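Local structure of prolyl endopeptidase (Myxococcus xanthus, 2BKL) at residues L149-V154 with K180-E185; L187-S192 with D196-Y201. The protein probably hydrolyses oligopeptides on the carboxyl side of proline, and more slowly of alanine, as a serine peptidase of the prolyl oligopeptidase family. One frame throughout, in Å; residues are numbered along the deposited sequence.

Interaction 1 of 2, residues L149-V154 with K180-E185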
# COMPACT_ATOMS: atom_id res chain seq x y z
N LEU A 149 6.33 6.96 -19.02
CA LEU A 149 5.00 7.10 -19.62
C LEU A 149 5.03 6.92 -21.13
O LEU A 149 5.94 7.41 -21.81
CB LEU A 149 4.43 8.48 -19.30
CG LEU A 149 4.32 8.85 -17.81
CD1 LEU A 149 3.80 10.25 -17.64
CD2 LEU A 149 3.44 7.80 -17.08
N HIS A 150 4.03 6.21 -21.62
CA HIS A 150 3.77 5.99 -23.03
C HIS A 150 2.32 6.30 -23.34
O HIS A 150 1.47 6.43 -22.43
CB HIS A 150 4.04 4.52 -23.36
CG HIS A 150 5.48 4.15 -23.31
ND1 HIS A 150 6.30 4.21 -24.42
CD2 HIS A 150 6.26 3.73 -22.29
CE1 HIS A 150 7.52 3.83 -24.08
NE2 HIS A 150 7.53 3.56 -22.79
N VAL A 151 2.00 6.42 -24.62
CA VAL A 151 0.63 6.59 -25.05
C VAL A 151 0.35 5.63 -26.17
O VAL A 151 1.17 5.50 -27.11
CB VAL A 151 0.35 8.05 -25.53
CG1 VAL A 151 -1.10 8.20 -26.02
CG2 VAL A 151 0.68 9.06 -24.47
N ILE A 152 -0.80 4.96 -26.12
CA ILE A 152 -1.25 4.07 -27.17
C ILE A 152 -2.51 4.62 -27.80
O ILE A 152 -3.40 5.13 -27.09
CB ILE A 152 -1.47 2.62 -26.65
CG1 ILE A 152 -1.84 1.69 -27.80
CG2 ILE A 152 -2.47 2.57 -25.49
CD1 ILE A 152 -1.79 0.19 -27.46
N ASP A 153 -2.60 4.50 -29.11
CA ASP A 153 -3.81 4.81 -29.86
C ASP A 153 -4.73 3.59 -29.82
O ASP A 153 -4.34 2.52 -30.25
CB ASP A 153 -3.43 5.17 -31.29
CG ASP A 153 -4.62 5.49 -32.13
OD1 ASP A 153 -5.16 6.62 -31.99
OD2 ASP A 153 -5.11 4.65 -32.94
N VAL A 154 -5.94 3.76 -29.30
CA VAL A 154 -6.83 2.63 -29.04
C VAL A 154 -7.28 1.93 -30.32
O VAL A 154 -7.22 0.71 -30.41
CB VAL A 154 -8.04 3.09 -28.17
CG1 VAL A 154 -9.09 1.97 -28.00
CG2 VAL A 154 -7.56 3.54 -26.81
N LYS A 180 -6.30 16.39 -25.85
CA LYS A 180 -5.12 16.81 -26.60
C LYS A 180 -3.82 16.69 -25.82
O LYS A 180 -2.73 16.82 -26.40
CB LYS A 180 -5.30 18.25 -27.10
CG LYS A 180 -6.38 18.35 -28.18
CD LYS A 180 -6.22 19.56 -29.08
CE LYS A 180 -7.26 19.58 -30.22
NZ LYS A 180 -7.26 18.30 -31.00
N GLY A 181 -3.91 16.38 -24.53
CA GLY A 181 -2.73 16.23 -23.70
C GLY A 181 -3.13 16.05 -22.25
O GLY A 181 -4.34 15.92 -21.91
N PHE A 182 -2.16 15.96 -21.37
CA PHE A 182 -2.43 15.67 -19.97
C PHE A 182 -1.43 16.37 -19.04
O PHE A 182 -0.27 16.63 -19.39
CB PHE A 182 -2.42 14.17 -19.72
CG PHE A 182 -1.19 13.46 -20.22
CD1 PHE A 182 -0.00 13.46 -19.45
CD2 PHE A 182 -1.22 12.74 -21.41
CE1 PHE A 182 1.13 12.78 -19.93
CE2 PHE A 182 -0.07 12.06 -21.87
CZ PHE A 182 1.07 12.07 -21.12
N TYR A 183 -1.92 16.72 -17.85
CA TYR A 183 -1.08 17.15 -16.73
C TYR A 183 -0.48 15.94 -16.05
O TYR A 183 -1.12 14.90 -15.94
CB TYR A 183 -1.92 17.91 -15.71
CG TYR A 183 -2.45 19.24 -16.21
CD1 TYR A 183 -1.69 20.42 -16.11
CD2 TYR A 183 -3.73 19.35 -16.73
CE1 TYR A 183 -2.16 21.60 -16.53
CE2 TYR A 183 -4.20 20.56 -17.20
CZ TYR A 183 -3.42 21.68 -17.08
OH TYR A 183 -3.86 22.91 -17.50
N TYR A 184 0.74 16.06 -15.56
CA TYR A 184 1.37 14.94 -14.87
C TYR A 184 2.52 15.43 -13.99
O TYR A 184 3.04 16.52 -14.16
CB TYR A 184 1.88 13.87 -15.86
CG TYR A 184 3.03 14.36 -16.71
CD1 TYR A 184 2.86 15.27 -17.75
CD2 TYR A 184 4.33 14.02 -16.40
CE1 TYR A 184 3.93 15.75 -18.50
CE2 TYR A 184 5.41 14.49 -17.15
CZ TYR A 184 5.21 15.38 -18.18
OH TYR A 184 6.28 15.86 -18.91
N GLU A 185 2.89 14.56 -13.06
CA GLU A 185 3.97 14.76 -12.09
C GLU A 185 5.24 14.17 -12.66
O GLU A 185 5.27 13.00 -13.05
CB GLU A 185 3.63 14.05 -10.80
CG GLU A 185 2.35 14.47 -10.10
CD GLU A 185 1.02 14.17 -10.81
OE1 GLU A 185 0.89 13.20 -11.56
OE2 GLU A 185 0.04 14.95 -10.63
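Tyr184 OH is held by two hydrogen bonds, one with Asp216 OD2 and one with Arg205 NH2, and this fixes the far end of a ring whose CD2 lies 4.0 Å from Leu149 CD1. The contact joins two successive blades of the N-terminal beta-propeller: strand 149-153 belongs to one antiparallel sheet, strand 181-185 to the next, and the two run nearly antiparallel with axes 11.0 Å apart at closest approach. That spacing is too wide for backbone pairing, so no hydrogen bond crosses it, and buried apolar groups fill the interval as in a face-to-face packing of sheets.

Leu149 suits the place because its branched end reaches two rings at once: the same CD1 that meets Tyr184 also comes within 4.3 Å of Phe182 CE1, obliquely in both cases. Two residues along the strand, Val151 again points across, while its short, beta-branched side chain keeps close to the backbone. Between the two aromatic residues, Tyr183 serves the other face of its sheet, edge-to-face with Tyr206. Phe182 also packs edge-to-face with Trp175 of its own blade, so its flat ring ties intra-blade packing to the neighbouring sheet. Its CG sits between the backbone N and the carbonyl carbon (chi1 52°), which stands the ring up from the strand toward the other blade. There Val151 CG2, in the branch anti to its own carbonyl carbon, meets the ring's edge near the ring plane, 4.0 Å from Phe182 CE2.

Interaction 2 of 2, residues L187-S192 with D196-Y201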
# COMPACT_ATOMS: atom_id res chain seq x y z
N LEU A 187 9.70 13.88 -12.67
CA LEU A 187 11.02 14.00 -12.05
C LEU A 187 12.08 14.19 -13.12
O LEU A 187 12.07 13.49 -14.13
CB LEU A 187 11.36 12.75 -11.25
CG LEU A 187 10.56 12.50 -9.99
CD1 LEU A 187 10.80 11.12 -9.46
CD2 LEU A 187 10.93 13.51 -8.93
N PRO A 188 13.01 15.12 -12.91
CA PRO A 188 14.12 15.30 -13.86
C PRO A 188 15.09 14.12 -13.74
O PRO A 188 15.09 13.44 -12.72
CB PRO A 188 14.76 16.60 -13.36
CG PRO A 188 14.54 16.57 -11.93
CD PRO A 188 13.14 16.02 -11.75
N THR A 189 15.84 13.82 -14.81
CA THR A 189 16.92 12.86 -14.72
C THR A 189 18.19 13.71 -14.74
O THR A 189 18.66 14.12 -15.78
CB THR A 189 16.90 11.85 -15.90
OG1 THR A 189 15.72 11.04 -15.79
CG2 THR A 189 18.02 10.84 -15.80
N ASP A 190 18.69 13.96 -13.55
CA ASP A 190 19.86 14.80 -13.35
C ASP A 190 20.79 13.99 -12.48
O ASP A 190 20.48 13.69 -11.32
CB ASP A 190 19.37 16.10 -12.70
CG ASP A 190 20.49 16.98 -12.20
OD1 ASP A 190 21.66 16.54 -12.11
OD2 ASP A 190 20.18 18.15 -11.83
N PRO A 191 21.92 13.56 -13.02
CA PRO A 191 22.81 12.66 -12.28
C PRO A 191 23.46 13.29 -11.05
O PRO A 191 24.10 12.59 -10.27
CB PRO A 191 23.86 12.28 -13.32
CG PRO A 191 23.87 13.45 -14.27
CD PRO A 191 22.48 13.94 -14.33
N SER A 192 23.36 14.61 -10.90
CA SER A 192 23.92 15.27 -9.74
C SER A 192 22.97 15.33 -8.55
O SER A 192 23.34 15.82 -7.49
CB SER A 192 24.41 16.68 -10.10
OG SER A 192 23.37 17.62 -10.36
N ASP A 196 18.37 10.25 -2.30
CA ASP A 196 17.53 10.67 -1.16
C ASP A 196 16.92 12.06 -1.29
O ASP A 196 15.92 12.36 -0.63
CB ASP A 196 18.30 10.57 0.16
CG ASP A 196 19.40 11.58 0.26
OD1 ASP A 196 20.38 11.42 -0.51
OD2 ASP A 196 19.42 12.53 1.08
N GLU A 197 17.50 12.91 -2.14
CA GLU A 197 16.96 14.26 -2.34
C GLU A 197 15.98 14.33 -3.50
O GLU A 197 15.26 15.32 -3.63
CB GLU A 197 18.10 15.25 -2.57
CG GLU A 197 18.90 15.51 -1.29
CD GLU A 197 18.14 16.35 -0.26
OE1 GLU A 197 17.40 17.31 -0.63
OE2 GLU A 197 18.30 16.09 0.96
N ARG A 198 15.98 13.31 -4.35
CA ARG A 198 15.17 13.33 -5.57
C ARG A 198 13.68 13.62 -5.34
O ARG A 198 13.08 14.29 -6.18
CB ARG A 198 15.34 12.03 -6.36
CG ARG A 198 14.96 12.14 -7.83
CD ARG A 198 15.01 10.83 -8.52
NE ARG A 198 14.62 10.92 -9.92
CZ ARG A 198 14.18 9.88 -10.60
NH1 ARG A 198 14.07 8.70 -10.00
NH2 ARG A 198 13.84 10.02 -11.87
N PRO A 199 13.06 13.12 -4.28
CA PRO A 199 11.63 13.42 -4.08
C PRO A 199 11.28 14.91 -4.00
O PRO A 199 10.10 15.27 -4.19
CB PRO A 199 11.28 12.68 -2.80
CG PRO A 199 12.23 11.59 -2.68
CD PRO A 199 13.54 12.15 -3.27
N GLY A 200 12.26 15.76 -3.71
CA GLY A 200 12.01 17.18 -3.65
C GLY A 200 12.00 17.87 -5.00
O GLY A 200 11.84 19.08 -5.05
N TYR A 201 12.15 17.12 -6.10
CA TYR A 201 12.27 17.71 -7.44
C TYR A 201 11.07 17.50 -8.35
O TYR A 201 11.07 17.98 -9.50
CB TYR A 201 13.55 17.20 -8.12
CG TYR A 201 14.79 17.86 -7.55
CD1 TYR A 201 15.41 17.38 -6.40
CD2 TYR A 201 15.31 19.01 -8.14
CE1 TYR A 201 16.51 18.00 -5.89
CE2 TYR A 201 16.42 19.62 -7.61
CZ TYR A 201 17.02 19.12 -6.50
OH TYR A 201 18.14 19.72 -5.96
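Leu187 lays its side chain against Arg198, and its CB and two methyl groups meet the guanidinium and the main chain of segment 196-201. CB is 3.7 Å from Arg198 NH2. From there CG, anti to the carbonyl carbon (chi1 -70°), forks: CD1 stands 3.7 Å above the guanidinium plane, over its centre, while CD2 reaches the backbone, 3.6 Å from Arg198 O. A leucine fits because its two methyl groups can cover a flat cation and a turn of main chain together.

Arginine suits the other side: its chain, extended from CG to NE, carries the planar group across to segment 187-192, where Pro188 O lies at its edge, in plane but too far for a hydrogen bond. The charge is met by Glu146, which pairs with NH1. A leucine in place of Arg198 would probably leave Glu146 without its charged mate and Leu187 CD1 without the flat surface beneath it.

Next along, Pro188 CD packs 3.8 Å from Tyr201 CB, the side chains crossing at about a right angle. Tyr201 N donates to Arg198 O (3.0 Å), closing the 3-10 turn. Farther out, Asp190 OD1 takes bonds from Ser192 N (2.8 Å) and Ser192 OG (2.7 Å) on one face of its carboxylate. The result is a long connection between neighbouring strands of a propeller blade, doubled back on itself, with an Asx turn on one arm and a 3-10 turn on the other.

In the fold
The two contacts follow each other along the chain: strand 181-186, half of interaction 1, leads directly into the loop that folds on itself in interaction 2. Their centres are 22 Å apart, and they do not otherwise touch. Interaction 1 joins blades, whereas interaction 2 shapes a loop facing the peptidase part, where Asp196 forms a salt bridge with Arg572. Neither touches the bound N-[(benzyloxy)carbonyl]-L-alanyl-L-proline, which is about 11 Å from the side chain of Leu149 and about 8 Å from that of Leu187. Leu187 touches Tyr170, which lines the ligand pocket; Tyr170 and Lys169 belong to the chain linking the segments of interaction 1.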